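Local coordinates for putative hydrolase (PDB 4HBS), which is of unknown function but is probably a hydrolase, built as a five-bladed beta-propeller and placed in a clan with the beta-fructosidases, at residues K36-K41 with V402-S407; T133-P138 with I211-N216; E261-D266 with S286-L291; H355-N360 with N376-N381. All blocks are in the same frame, centred on the assembly; numbering follows the deposited sequence.

Four contacts sample a five-bladed propeller built from antiparallel sheets. Contact 1 pairs strand 38-42 with strand 399-403 and so closes a loop of the chain that holds the other three, which follow in series as contacts 2, 3 and 4. Contacts 1 and 4 share one sheet, in which strands 399-403 and 371-377 are neighbours; the centres of the two contacts lie about 23 Å apart. Contact 2, on strand 210-218 of another sheet, sits on the opposite side of the chain's centre from contact 1, about 39 Å away between centres. Contact 3 belongs to the sheet with strand 260-265. Its centre is about 30 Å from those of contacts 1 and 2. None of the four touches another.

Contact 1: residues K36-K41 with V402-S407; sequences KVFVYK and VFNWES
The closing seam of the beta-propeller, where an N-terminal strand is zipped into the blade that ends the chain, runs through Phe38 and Phe403. They form an antiparallel hydrogen-bonded pair: Phe403 N gives to Phe38 O at 2.7 Å, and Phe38 N returns a bond to Phe403 O at 3.0 Å. Val39 and Val402 follow as a non-hydrogen-bonded pair, their side chains on the face that packs against strand 333-340. Beside them Val37 CG1, anti to its backbone N (chi1 171°), meets Val402 CG1. On the other face Tyr40 and Phe403 cross at about a right angle, with Tyr40 CE1 3.5 Å from Phe403 CD1, and leucines of strand 24-26 touch both rings. Past the end of the strand a side-chain amide takes over: Asn404 ND2 bonds to Lys36 O at 3.0 Å, tilted 25° from the carbonyl plane. Ser407 then folds back, its OG giving to Asn404 O at 2.9 Å and its N bonding to the same oxygen, while Ser407 CB rests on Lys36 CB. The closure is thus noncovalent, with directional backbone bonds flanked by apolar contacts on both faces of the sheet.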
loop_
_atom_site.group_PDB
_atom_site.type_symbol
_atom_site.label_atom_id
_atom_site.label_comp_id
_atom_site.label_asym_id
_atom_site.label_seq_id
_atom_site.Cartn_x
_atom_site.Cartn_y
_atom_site.Cartn_z
ATOM N N LYS A 36 9.334 -24.902 5.146
ATOM C CA LYS A 36 7.971 -25.268 4.699
ATOM C C LYS A 36 7.259 -24.072 3.979
ATOM O O LYS A 36 6.170 -24.257 3.410
ATOM C CB LYS A 36 7.088 -25.729 5.882
ATOM C CG LYS A 36 7.549 -26.972 6.630
ATOM C CD LYS A 36 6.446 -27.449 7.598
ATOM C CE LYS A 36 6.734 -28.770 8.277
ATOM N NZ LYS A 36 6.716 -28.659 9.759
ATOM N N VAL A 37 7.839 -22.848 4.048
ATOM C CA VAL A 37 7.248 -21.664 3.441
ATOM C C VAL A 37 7.832 -21.494 2.031
ATOM O O VAL A 37 9.038 -21.345 1.888
ATOM C CB VAL A 37 7.483 -20.430 4.349
ATOM C CG1 VAL A 37 7.066 -19.135 3.649
ATOM C CG2 VAL A 37 6.727 -20.589 5.669
ATOM N N PHE A 38 6.971 -21.531 0.991
ATOM C CA PHE A 38 7.392 -21.374 -0.406
ATOM C C PHE A 38 7.151 -19.951 -0.847
ATOM O O PHE A 38 6.014 -19.503 -0.840
ATOM C CB PHE A 38 6.654 -22.365 -1.302
ATOM C CG PHE A 38 6.873 -23.783 -0.840
ATOM C CD1 PHE A 38 8.065 -24.445 -1.117
ATOM C CD2 PHE A 38 5.961 -24.403 0.009
ATOM C CE1 PHE A 38 8.298 -25.737 -0.635
ATOM C CE2 PHE A 38 6.196 -25.699 0.489
ATOM C CZ PHE A 38 7.370 -26.350 0.173
ATOM N N VAL A 39 8.237 -19.227 -1.177
ATOM C CA VAL A 39 8.206 -17.831 -1.618
ATOM C C VAL A 39 8.505 -17.794 -3.104
ATOM O O VAL A 39 9.421 -18.483 -3.564
ATOM C CB VAL A 39 9.223 -16.970 -0.835
ATOM C CG1 VAL A 39 9.145 -15.512 -1.263
ATOM C CG2 VAL A 39 9.015 -17.091 0.666
ATOM N N TYR A 40 7.762 -16.963 -3.847
ATOM C CA TYR A 40 7.914 -16.833 -5.288
ATOM C C TYR A 40 7.957 -15.411 -5.718
ATOM O O TYR A 40 7.287 -14.581 -5.110
ATOM C CB TYR A 40 6.709 -17.452 -6.004
ATOM C CG TYR A 40 6.527 -18.930 -5.809
ATOM C CD1 TYR A 40 5.863 -19.427 -4.696
ATOM C CD2 TYR A 40 6.917 -19.835 -6.789
ATOM C CE1 TYR A 40 5.686 -20.799 -4.509
ATOM C CE2 TYR A 40 6.724 -21.209 -6.629
ATOM C CZ TYR A 40 6.102 -21.686 -5.489
ATOM O OH TYR A 40 5.922 -23.034 -5.310
ATOM N N LYS A 41 8.645 -15.139 -6.832
ATOM C CA LYS A 41 8.611 -13.842 -7.485
ATOM C C LYS A 41 7.439 -13.909 -8.465
ATOM O O LYS A 41 7.443 -14.812 -9.301
ATOM C CB LYS A 41 9.918 -13.571 -8.262
ATOM C CG LYS A 41 11.159 -13.396 -7.442
ATOM C CD LYS A 41 12.401 -13.336 -8.358
ATOM C CE LYS A 41 13.606 -12.696 -7.693
ATOM N NZ LYS A 41 14.869 -13.449 -7.959
ATOM N N VAL A 402 3.545 -15.900 -1.249
ATOM C CA VAL A 402 4.020 -16.793 -0.198
ATOM C C VAL A 402 2.981 -17.875 -0.036
ATOM O O VAL A 402 1.842 -17.578 0.331
ATOM C CB VAL A 402 4.289 -16.063 1.148
ATOM C CG1 VAL A 402 4.983 -16.986 2.144
ATOM C CG2 VAL A 402 5.109 -14.793 0.939
ATOM N N PHE A 403 3.352 -19.129 -0.329
ATOM C CA PHE A 403 2.455 -20.273 -0.155
ATOM C C PHE A 403 2.835 -21.025 1.103
ATOM O O PHE A 403 4.025 -21.165 1.415
ATOM C CB PHE A 403 2.513 -21.206 -1.346
ATOM C CG PHE A 403 1.928 -20.617 -2.597
ATOM C CD1 PHE A 403 2.634 -19.678 -3.335
ATOM C CD2 PHE A 403 0.707 -21.063 -3.089
ATOM C CE1 PHE A 403 2.112 -19.163 -4.514
ATOM C CE2 PHE A 403 0.185 -20.548 -4.270
ATOM C CZ PHE A 403 0.886 -19.595 -4.972
ATOM N N ASN A 404 1.830 -21.493 1.836
ATOM C CA ASN A 404 2.023 -22.252 3.058
ATOM C C ASN A 404 2.658 -21.379 4.190
ATOM O O ASN A 404 3.328 -21.907 5.076
ATOM C CB ASN A 404 2.850 -23.520 2.761
ATOM C CG ASN A 404 2.525 -24.708 3.625
ATOM O OD1 ASN A 404 1.430 -24.829 4.197
ATOM N ND2 ASN A 404 3.471 -25.628 3.733
ATOM N N TRP A 405 2.391 -20.047 4.166
ATOM C CA TRP A 405 2.801 -19.076 5.210
ATOM C C TRP A 405 2.285 -19.494 6.606
ATOM O O TRP A 405 2.935 -19.219 7.609
ATOM C CB TRP A 405 2.288 -17.657 4.878
ATOM C CG TRP A 405 0.806 -17.564 4.638
ATOM C CD1 TRP A 405 0.154 -17.753 3.455
ATOM C CD2 TRP A 405 -0.211 -17.371 5.628
ATOM N NE1 TRP A 405 -1.203 -17.663 3.643
ATOM C CE2 TRP A 405 -1.456 -17.451 4.971
ATOM C CE3 TRP A 405 -0.192 -17.173 7.017
ATOM C CZ2 TRP A 405 -2.667 -17.289 5.646
ATOM C CZ3 TRP A 405 -1.394 -17.045 7.689
ATOM C CH2 TRP A 405 -2.614 -17.105 7.007
ATOM N N GLU A 406 1.114 -20.166 6.646
ATOM C CA GLU A 406 0.460 -20.698 7.861
ATOM C C GLU A 406 1.386 -21.632 8.686
ATOM O O GLU A 406 1.241 -21.694 9.905
ATOM C CB GLU A 406 -0.808 -21.496 7.466
ATOM C CG GLU A 406 -1.871 -20.687 6.731
ATOM C CD GLU A 406 -2.032 -20.938 5.236
ATOM O OE1 GLU A 406 -1.000 -21.086 4.536
ATOM O OE2 GLU A 406 -3.190 -20.910 4.755
ATOM N N SER A 407 2.315 -22.366 8.007
ATOM C CA SER A 407 3.274 -23.308 8.613
ATOM C C SER A 407 4.130 -22.723 9.703
ATOM O O SER A 407 4.544 -23.466 10.577
ATOM C CB SER A 407 4.227 -23.847 7.558
ATOM O OG SER A 407 3.510 -24.466 6.510
#

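Contact 2: residues T133-P138 with I211-N216; sequences THIRHP and ISRNDN
Arg213, on the outermost strand 210-218 of a four-stranded propeller blade, reaches across to Ile135 and Arg136 in the loop after strand 131-132. The charged interactions come first. Arg213 grips Asp215 of its own segment side-on, NE to OD1 at 2.9 Å and NH2 to OD2 at 2.9 Å, both oxygens being met on their syn sides. The bend at chi3 (-68°) turns NE out of line with the aliphatic chain. Tyr158 OH is a further partner of Asp215 OD2, which ties the pair to strand 156-165. Among the bonds to the loop backbone, the same NH2 gives to Arg136 O at 2.7 Å, the oxygen lying 2° out of the guanidinium plane. A water adds a second link to the loop, accepting from Arg213 NH1 at 3.0 Å and from Arg136 N at 3.1 Å. With NE, NH1 and NH2 all engaged, the guanidinium is fixed in rotation. Van der Waals contacts of aliphatic carbons with the charged groups come last. Ile135 meets Arg213 tip to tip, its CG1 over one face of the guanidinium and 3.6 Å from Arg213 NH2. Pro138 crosses the Asp215 carboxylate, with Pro138 CD 3.3 Å from Asp215 OD2.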
loop_
_atom_site.group_PDB
_atom_site.type_symbol
_atom_site.label_atom_id
_atom_site.label_comp_id
_atom_site.label_asym_id
_atom_site.label_seq_id
_atom_site.Cartn_x
_atom_site.Cartn_y
_atom_site.Cartn_z
ATOM N N THR A 133 -2.009 15.315 -10.420
ATOM C CA THR A 133 -2.393 14.702 -9.135
ATOM C C THR A 133 -3.931 14.401 -9.124
ATOM O O THR A 133 -4.724 15.264 -9.525
ATOM C CB THR A 133 -2.014 15.655 -7.984
ATOM O OG1 THR A 133 -0.625 15.983 -8.051
ATOM C CG2 THR A 133 -2.358 15.095 -6.623
ATOM N N HIS A 134 -4.338 13.181 -8.698
ATOM C CA HIS A 134 -5.748 12.808 -8.686
ATOM C C HIS A 134 -6.528 13.658 -7.680
ATOM O O HIS A 134 -7.532 14.259 -8.069
ATOM C CB HIS A 134 -5.947 11.298 -8.411
ATOM C CG HIS A 134 -7.306 10.939 -7.893
ATOM N ND1 HIS A 134 -8.398 10.868 -8.729
ATOM C CD2 HIS A 134 -7.701 10.645 -6.635
ATOM C CE1 HIS A 134 -9.420 10.526 -7.965
ATOM N NE2 HIS A 134 -9.049 10.390 -6.694
ATOM N N ILE A 135 -6.082 13.705 -6.395
ATOM C CA ILE A 135 -6.761 14.482 -5.360
ATOM C C ILE A 135 -5.738 15.436 -4.751
ATOM O O ILE A 135 -4.662 15.031 -4.300
ATOM C CB ILE A 135 -7.491 13.593 -4.322
ATOM C CG1 ILE A 135 -8.381 14.445 -3.393
ATOM C CG2 ILE A 135 -6.543 12.733 -3.520
ATOM C CD1 ILE A 135 -9.420 13.670 -2.642
ATOM N N ARG A 136 -6.077 16.714 -4.781
ATOM C CA ARG A 136 -5.224 17.810 -4.361
ATOM C C ARG A 136 -5.581 18.240 -2.951
ATOM O O ARG A 136 -6.760 18.244 -2.602
ATOM C CB ARG A 136 -5.420 18.991 -5.354
ATOM C CG ARG A 136 -4.165 19.424 -6.024
ATOM C CD ARG A 136 -4.392 20.238 -7.278
ATOM N NE ARG A 136 -4.883 21.598 -7.011
ATOM C CZ ARG A 136 -4.149 22.623 -6.573
ATOM N NH1 ARG A 136 -2.858 22.466 -6.320
ATOM N NH2 ARG A 136 -4.705 23.815 -6.392
ATOM N N HIS A 137 -4.592 18.656 -2.153
ATOM C CA HIS A 137 -4.879 19.132 -0.812
ATOM C C HIS A 137 -5.361 20.607 -0.844
ATOM O O HIS A 137 -4.674 21.468 -1.409
ATOM C CB HIS A 137 -3.668 19.008 0.111
ATOM C CG HIS A 137 -4.066 19.127 1.540
ATOM N ND1 HIS A 137 -4.370 20.344 2.099
ATOM C CD2 HIS A 137 -4.300 18.158 2.448
ATOM C CE1 HIS A 137 -4.760 20.082 3.335
ATOM N NE2 HIS A 137 -4.731 18.779 3.587
ATOM N N PRO A 138 -6.476 20.935 -0.152
ATOM C CA PRO A 138 -6.947 22.331 -0.114
ATOM C C PRO A 138 -5.907 23.384 0.273
ATOM O O PRO A 138 -6.008 24.504 -0.213
ATOM C CB PRO A 138 -8.037 22.289 0.945
ATOM C CG PRO A 138 -8.540 20.918 0.916
ATOM C CD PRO A 138 -7.398 20.041 0.574
ATOM N N ILE A 211 -17.478 11.144 -5.528
ATOM C CA ILE A 211 -18.824 11.637 -5.189
ATOM C C ILE A 211 -18.787 12.697 -4.079
ATOM O O ILE A 211 -19.571 13.651 -4.130
ATOM C CB ILE A 211 -19.740 10.437 -4.781
ATOM C CG1 ILE A 211 -20.007 9.526 -5.984
ATOM C CG2 ILE A 211 -21.047 10.885 -4.118
ATOM C CD1 ILE A 211 -20.336 10.269 -7.345
ATOM N N SER A 212 -17.946 12.506 -3.052
ATOM C CA SER A 212 -17.864 13.467 -1.948
ATOM C C SER A 212 -16.513 13.397 -1.275
ATOM O O SER A 212 -15.903 12.332 -1.242
ATOM C CB SER A 212 -18.981 13.227 -0.925
ATOM O OG SER A 212 -18.684 12.223 0.032
ATOM N N ARG A 213 -16.062 14.528 -0.730
ATOM C CA ARG A 213 -14.794 14.629 -0.016
ATOM C C ARG A 213 -14.968 15.484 1.238
ATOM O O ARG A 213 -15.610 16.540 1.181
ATOM C CB ARG A 213 -13.685 15.207 -0.917
ATOM C CG ARG A 213 -13.958 16.601 -1.495
ATOM C CD ARG A 213 -12.959 16.980 -2.568
ATOM N NE ARG A 213 -11.625 17.189 -2.010
ATOM C CZ ARG A 213 -10.528 17.451 -2.724
ATOM N NH1 ARG A 213 -10.591 17.535 -4.052
ATOM N NH2 ARG A 213 -9.358 17.623 -2.116
ATOM N N ASN A 214 -14.435 15.003 2.379
ATOM C CA ASN A 214 -14.442 15.735 3.640
ATOM C C ASN A 214 -13.005 15.964 3.978
ATOM O O ASN A 214 -12.417 15.175 4.702
ATOM C CB ASN A 214 -15.180 14.961 4.739
ATOM C CG ASN A 214 -15.298 15.703 6.060
ATOM O OD1 ASN A 214 -14.771 16.808 6.250
ATOM N ND2 ASN A 214 -16.001 15.109 7.004
ATOM N N ASP A 215 -12.420 17.041 3.449
ATOM C CA ASP A 215 -10.997 17.330 3.686
ATOM C C ASP A 215 -10.670 17.660 5.151
ATOM O O ASP A 215 -9.501 17.590 5.513
ATOM C CB ASP A 215 -10.505 18.442 2.780
ATOM C CG ASP A 215 -10.551 18.033 1.333
ATOM O OD1 ASP A 215 -11.646 18.102 0.732
ATOM O OD2 ASP A 215 -9.518 17.555 0.820
ATOM N N ASN A 216 -11.693 17.977 5.992
ATOM C CA ASN A 216 -11.522 18.256 7.425
ATOM C C ASN A 216 -12.022 17.060 8.287
ATOM O O ASN A 216 -12.450 17.276 9.422
ATOM C CB ASN A 216 -12.280 19.548 7.827
ATOM C CG ASN A 216 -12.114 20.718 6.867
ATOM O OD1 ASN A 216 -11.032 21.318 6.758
ATOM N ND2 ASN A 216 -13.187 21.088 6.163
HETATM O O HOH W 1 -8.624 17.724 -6.252
#

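Contact 3: residues E261-D266 with S286-L291; sequences EYYVAD and STIIPL
Ser286 OG is gripped twice: it accepts from Ala265 N at 2.8 Å, with an N-H...O angle of 159°, and donates to Asp282 O of helix 280-285. The serine therefore joins the end of that helix to the last residue of strand 260-265 in a five-stranded propeller blade. Its torsion puts OG beside its own backbone N, anti to the carbonyl carbon (chi1 -41°), where Ala265 N meets it. Val264 CG2 and Ala265 CB each lie 3.5 Å from Ser286 OG, and Phe271 of the adjoining strand touches Ser286 as well. An alanine in place of Ser286 would probably leave Ala265 N and Asp282 O each without this partner and weaken the hold of the loop on the strand end. Farther along the loop, which leads toward strand 298-303 of the following sheet, Ile288 crosses Tyr263. The Tyr263 ring also meets Phe271, Trp273 and, edge-to-face, Tyr329. Ile288 CG2 lies at the ring's edge, near its plane, 4.2 Å from Tyr263 CD2.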
loop_
_atom_site.group_PDB
_atom_site.type_symbol
_atom_site.label_atom_id
_atom_site.label_comp_id
_atom_site.label_asym_id
_atom_site.label_seq_id
_atom_site.Cartn_x
_atom_site.Cartn_y
_atom_site.Cartn_z
ATOM N N GLU A 261 -13.283 5.048 17.829
ATOM C CA GLU A 261 -12.857 4.837 19.206
ATOM C C GLU A 261 -11.487 4.192 19.144
ATOM O O GLU A 261 -11.214 3.396 18.247
ATOM C CB GLU A 261 -13.860 4.061 20.053
ATOM C CG GLU A 261 -14.382 2.782 19.446
ATOM C CD GLU A 261 -15.268 1.988 20.389
ATOM O OE1 GLU A 261 -15.707 2.548 21.422
ATOM O OE2 GLU A 261 -15.516 0.797 20.095
ATOM N N TYR A 262 -10.605 4.607 20.046
ATOM C CA TYR A 262 -9.195 4.259 20.052
ATOM C C TYR A 262 -8.846 3.336 21.199
ATOM O O TYR A 262 -9.231 3.605 22.333
ATOM C CB TYR A 262 -8.373 5.570 20.152
ATOM C CG TYR A 262 -8.788 6.596 19.114
ATOM C CD1 TYR A 262 -9.850 7.464 19.350
ATOM C CD2 TYR A 262 -8.177 6.641 17.867
ATOM C CE1 TYR A 262 -10.297 8.346 18.369
ATOM C CE2 TYR A 262 -8.600 7.537 16.884
ATOM C CZ TYR A 262 -9.651 8.401 17.146
ATOM O OH TYR A 262 -10.100 9.292 16.200
ATOM N N TYR A 263 -8.105 2.256 20.908
ATOM C CA TYR A 263 -7.635 1.312 21.925
ATOM C C TYR A 263 -6.372 1.935 22.498
ATOM O O TYR A 263 -5.354 2.038 21.798
ATOM C CB TYR A 263 -7.391 -0.065 21.290
ATOM C CG TYR A 263 -7.345 -1.250 22.229
ATOM C CD1 TYR A 263 -8.406 -1.524 23.093
ATOM C CD2 TYR A 263 -6.350 -2.217 22.107
ATOM C CE1 TYR A 263 -8.429 -2.681 23.870
ATOM C CE2 TYR A 263 -6.342 -3.356 22.908
ATOM C CZ TYR A 263 -7.396 -3.600 23.771
ATOM O OH TYR A 263 -7.397 -4.721 24.568
ATOM N N VAL A 264 -6.484 2.482 23.717
ATOM C CA VAL A 264 -5.405 3.204 24.382
ATOM C C VAL A 264 -5.205 2.607 25.774
ATOM O O VAL A 264 -6.172 2.197 26.416
ATOM C CB VAL A 264 -5.656 4.744 24.389
ATOM C CG1 VAL A 264 -7.004 5.096 24.972
ATOM C CG2 VAL A 264 -4.545 5.504 25.108
ATOM N N ALA A 265 -3.934 2.553 26.213
ATOM C CA ALA A 265 -3.505 1.934 27.459
ATOM C C ALA A 265 -3.348 2.929 28.601
ATOM O O ALA A 265 -2.633 3.925 28.460
ATOM C CB ALA A 265 -2.185 1.225 27.235
ATOM N N ASP A 266 -3.960 2.607 29.765
ATOM C CA ASP A 266 -3.869 3.395 31.006
ATOM C C ASP A 266 -2.423 3.273 31.578
ATOM O O ASP A 266 -1.653 2.431 31.086
ATOM C CB ASP A 266 -4.925 2.886 32.027
ATOM N N SER A 286 0.425 2.224 24.043
ATOM C CA SER A 286 -0.649 1.292 23.686
ATOM C C SER A 286 -0.293 0.401 22.473
ATOM O O SER A 286 -1.181 0.067 21.681
ATOM C CB SER A 286 -1.907 2.092 23.358
ATOM O OG SER A 286 -2.058 3.164 24.268
ATOM N N THR A 287 0.999 0.045 22.301
ATOM C CA THR A 287 1.426 -0.818 21.192
ATOM C C THR A 287 0.696 -2.182 21.276
ATOM O O THR A 287 0.583 -2.732 22.377
ATOM C CB THR A 287 2.962 -0.988 21.174
ATOM O OG1 THR A 287 3.321 -1.685 19.984
ATOM C CG2 THR A 287 3.510 -1.747 22.384
ATOM N N ILE A 288 0.164 -2.701 20.140
ATOM C CA ILE A 288 -0.544 -3.985 20.139
ATOM C C ILE A 288 0.371 -5.144 19.674
ATOM O O ILE A 288 -0.102 -6.267 19.605
ATOM C CB ILE A 288 -1.899 -3.943 19.366
ATOM C CG1 ILE A 288 -1.741 -3.743 17.845
ATOM C CG2 ILE A 288 -2.809 -2.868 19.972
ATOM C CD1 ILE A 288 -2.932 -4.129 17.077
ATOM N N ILE A 289 1.672 -4.889 19.437
ATOM C CA ILE A 289 2.686 -5.915 19.098
ATOM C C ILE A 289 3.599 -6.017 20.333
ATOM O O ILE A 289 3.443 -5.189 21.238
ATOM C CB ILE A 289 3.461 -5.556 17.791
ATOM C CG1 ILE A 289 4.079 -4.135 17.838
ATOM C CG2 ILE A 289 2.544 -5.688 16.614
ATOM C CD1 ILE A 289 5.137 -3.885 16.840
ATOM N N PRO A 290 4.562 -6.960 20.440
ATOM C CA PRO A 290 5.413 -6.987 21.651
ATOM C C PRO A 290 6.271 -5.721 21.790
ATOM O O PRO A 290 6.514 -5.011 20.804
ATOM C CB PRO A 290 6.267 -8.240 21.464
ATOM C CG PRO A 290 5.552 -9.050 20.431
ATOM C CD PRO A 290 4.912 -8.057 19.522
ATOM N N LEU A 291 6.729 -5.433 23.022
ATOM C CA LEU A 291 7.540 -4.226 23.311
ATOM C C LEU A 291 8.982 -4.373 22.775
ATOM O O LEU A 291 9.685 -3.378 22.556
ATOM C CB LEU A 291 7.564 -3.936 24.829
ATOM C CG LEU A 291 6.318 -3.238 25.399
ATOM C CD1 LEU A 291 5.046 -4.069 25.179
ATOM C CD2 LEU A 291 6.496 -2.942 26.883
#

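Contact 4: residues H355-N360 with N376-N381; sequences HVYMVN and NTDCSN. With GOL (glycerol), chain D.
The ring of Tyr357 is sandwiched between Asn376 and a bound glycerol, on the beta hairpin of strands 356-361 and 371-377 in the propeller's closing blade. Asn376 CB makes a CH-pi contact over one face, 3.7 Å from the ring centroid and 15° off the normal; glycerol O2 sits over the centre of the opposite face. The torsion that sets CG between the backbone N and the carbonyl carbon (chi1 58°) starts the ring on its way toward the neighbouring strand; the OH bonds to Asp59, just before strand 60-65 of another sheet. The His355 ring, stacked on Phe316, meets glycerol O3 at its edge through ND1 at 3.0 Å, and O3 gives to Asp378 OD2 at 2.7 Å. Glycerol probably came from the crystallisation liquor, but such molecules often settle in pockets, and this one may mark one. An alanine in place of Tyr357 removes the ring, which would probably leave a gap between Asn376 CB and the glycerol and Asp59 without its hydroxyl partner. The two backbones form a hydrogen-bonded antiparallel pair, Tyr357 N giving to Asn376 O at 2.9 Å and Asn376 N to Tyr357 O. Asn376 OD1, bonded to Gly60 N, touches CB of Met358, a selenomethionine.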
loop_
_atom_site.group_PDB
_atom_site.type_symbol
_atom_site.label_atom_id
_atom_site.label_comp_id
_atom_site.label_asym_id
_atom_site.label_seq_id
_atom_site.Cartn_x
_atom_site.Cartn_y
_atom_site.Cartn_z
ATOM N N HIS A 355 16.323 1.933 -0.502
ATOM C CA HIS A 355 15.360 1.433 0.482
ATOM C C HIS A 355 14.273 0.598 -0.122
ATOM O O HIS A 355 13.821 0.865 -1.225
ATOM C CB HIS A 355 14.670 2.603 1.213
ATOM C CG HIS A 355 15.569 3.385 2.103
ATOM N ND1 HIS A 355 15.504 4.766 2.151
ATOM C CD2 HIS A 355 16.543 2.963 2.945
ATOM C CE1 HIS A 355 16.424 5.145 3.026
ATOM N NE2 HIS A 355 17.078 4.094 3.530
ATOM N N VAL A 356 13.807 -0.369 0.644
ATOM C CA VAL A 356 12.657 -1.168 0.305
ATOM C C VAL A 356 11.632 -0.765 1.369
ATOM O O VAL A 356 11.980 -0.627 2.546
ATOM C CB VAL A 356 12.907 -2.700 0.179
ATOM C CG1 VAL A 356 13.746 -3.254 1.325
ATOM C CG2 VAL A 356 11.595 -3.448 0.050
ATOM N N TYR A 357 10.426 -0.453 0.956
ATOM C CA TYR A 357 9.424 0.012 1.903
ATOM C C TYR A 357 8.041 -0.303 1.384
ATOM O O TYR A 357 7.921 -0.952 0.342
ATOM C CB TYR A 357 9.609 1.516 2.172
ATOM C CG TYR A 357 9.541 2.385 0.934
ATOM C CD1 TYR A 357 10.643 2.523 0.091
ATOM C CD2 TYR A 357 8.401 3.121 0.641
ATOM C CE1 TYR A 357 10.581 3.311 -1.053
ATOM C CE2 TYR A 357 8.337 3.936 -0.481
ATOM C CZ TYR A 357 9.437 4.044 -1.320
ATOM O OH TYR A 357 9.405 4.878 -2.412
HETATM N N MSE A 358 7.006 0.053 2.153
HETATM C CA MSE A 358 5.629 -0.187 1.775
HETATM C C MSE A 358 5.401 -1.651 1.383
HETATM O O MSE A 358 4.939 -1.952 0.273
HETATM C CB MSE A 358 5.249 0.739 0.626
HETATM C CG MSE A 358 3.788 1.054 0.597
HETATM SE SE MSE A 358 3.309 2.390 1.890
HETATM C CE MSE A 358 4.103 3.943 0.928
ATOM N N VAL A 359 5.753 -2.560 2.284
ATOM C CA VAL A 359 5.540 -3.980 2.035
ATOM C C VAL A 359 4.064 -4.191 2.299
ATOM O O VAL A 359 3.640 -4.160 3.457
ATOM C CB VAL A 359 6.466 -4.871 2.871
ATOM C CG1 VAL A 359 6.231 -6.335 2.547
ATOM C CG2 VAL A 359 7.922 -4.506 2.609
ATOM N N ASN A 360 3.274 -4.262 1.202
ATOM C CA ASN A 360 1.819 -4.348 1.217
ATOM C C ASN A 360 1.312 -5.706 0.891
ATOM O O ASN A 360 1.942 -6.438 0.151
ATOM C CB ASN A 360 1.224 -3.339 0.235
ATOM C CG ASN A 360 1.285 -1.919 0.750
ATOM O OD1 ASN A 360 1.619 -1.658 1.916
ATOM N ND2 ASN A 360 0.943 -0.972 -0.101
ATOM N N ASN A 376 7.950 -1.439 -2.541
ATOM C CA ASN A 376 8.291 -0.174 -3.166
ATOM C C ASN A 376 9.782 -0.078 -2.976
ATOM O O ASN A 376 10.249 -0.493 -1.916
ATOM C CB ASN A 376 7.577 1.024 -2.518
ATOM C CG ASN A 376 6.090 1.187 -2.718
ATOM O OD1 ASN A 376 5.506 2.110 -2.138
ATOM N ND2 ASN A 376 5.416 0.366 -3.537
ATOM N N THR A 377 10.543 0.409 -3.978
ATOM C CA THR A 377 11.994 0.552 -3.851
ATOM C C THR A 377 12.394 1.923 -4.313
ATOM O O THR A 377 11.624 2.604 -4.977
ATOM C CB THR A 377 12.747 -0.580 -4.542
ATOM O OG1 THR A 377 12.099 -0.901 -5.769
ATOM C CG2 THR A 377 12.825 -1.815 -3.663
ATOM N N ASP A 378 13.601 2.321 -3.921
ATOM C CA ASP A 378 14.208 3.655 -4.042
ATOM C C ASP A 378 15.649 3.574 -4.486
ATOM O O ASP A 378 16.346 2.671 -4.021
ATOM C CB ASP A 378 14.283 4.197 -2.577
ATOM C CG ASP A 378 13.638 5.479 -2.202
ATOM O OD1 ASP A 378 12.666 5.868 -2.868
ATOM O OD2 ASP A 378 13.996 6.017 -1.142
ATOM N N CYS A 379 16.168 4.589 -5.200
ATOM C CA CYS A 379 17.622 4.710 -5.433
ATOM C C CYS A 379 18.064 5.986 -4.687
ATOM O O CYS A 379 17.232 6.876 -4.466
ATOM C CB CYS A 379 17.987 4.723 -6.911
ATOM S SG CYS A 379 17.122 5.963 -7.882
ATOM N N SER A 380 19.312 6.028 -4.190
ATOM C CA SER A 380 19.800 7.162 -3.372
ATOM C C SER A 380 19.614 8.508 -4.055
ATOM O O SER A 380 19.082 9.441 -3.449
ATOM C CB SER A 380 21.273 6.987 -3.021
ATOM O OG SER A 380 21.534 5.707 -2.463
ATOM N N ASN A 381 20.008 8.589 -5.327
ATOM C CA ASN A 381 19.938 9.816 -6.106
ATOM C C ASN A 381 18.709 9.830 -7.023
ATOM O O ASN A 381 18.505 8.902 -7.806
ATOM C CB ASN A 381 21.205 9.965 -6.895
ATOM C CG ASN A 381 22.477 9.899 -6.043
ATOM O OD1 ASN A 381 23.290 8.983 -6.186
ATOM N ND2 ASN A 381 22.658 10.831 -5.091
HETATM C C1 GOL D . 10.368 7.635 0.582
HETATM O O1 GOL D . 9.093 8.229 0.823
HETATM C C2 GOL D . 11.075 7.327 1.882
HETATM O O2 GOL D . 10.487 6.183 2.512
HETATM C C3 GOL D . 12.563 7.124 1.696
HETATM O O3 GOL D . 12.873 5.798 1.275
#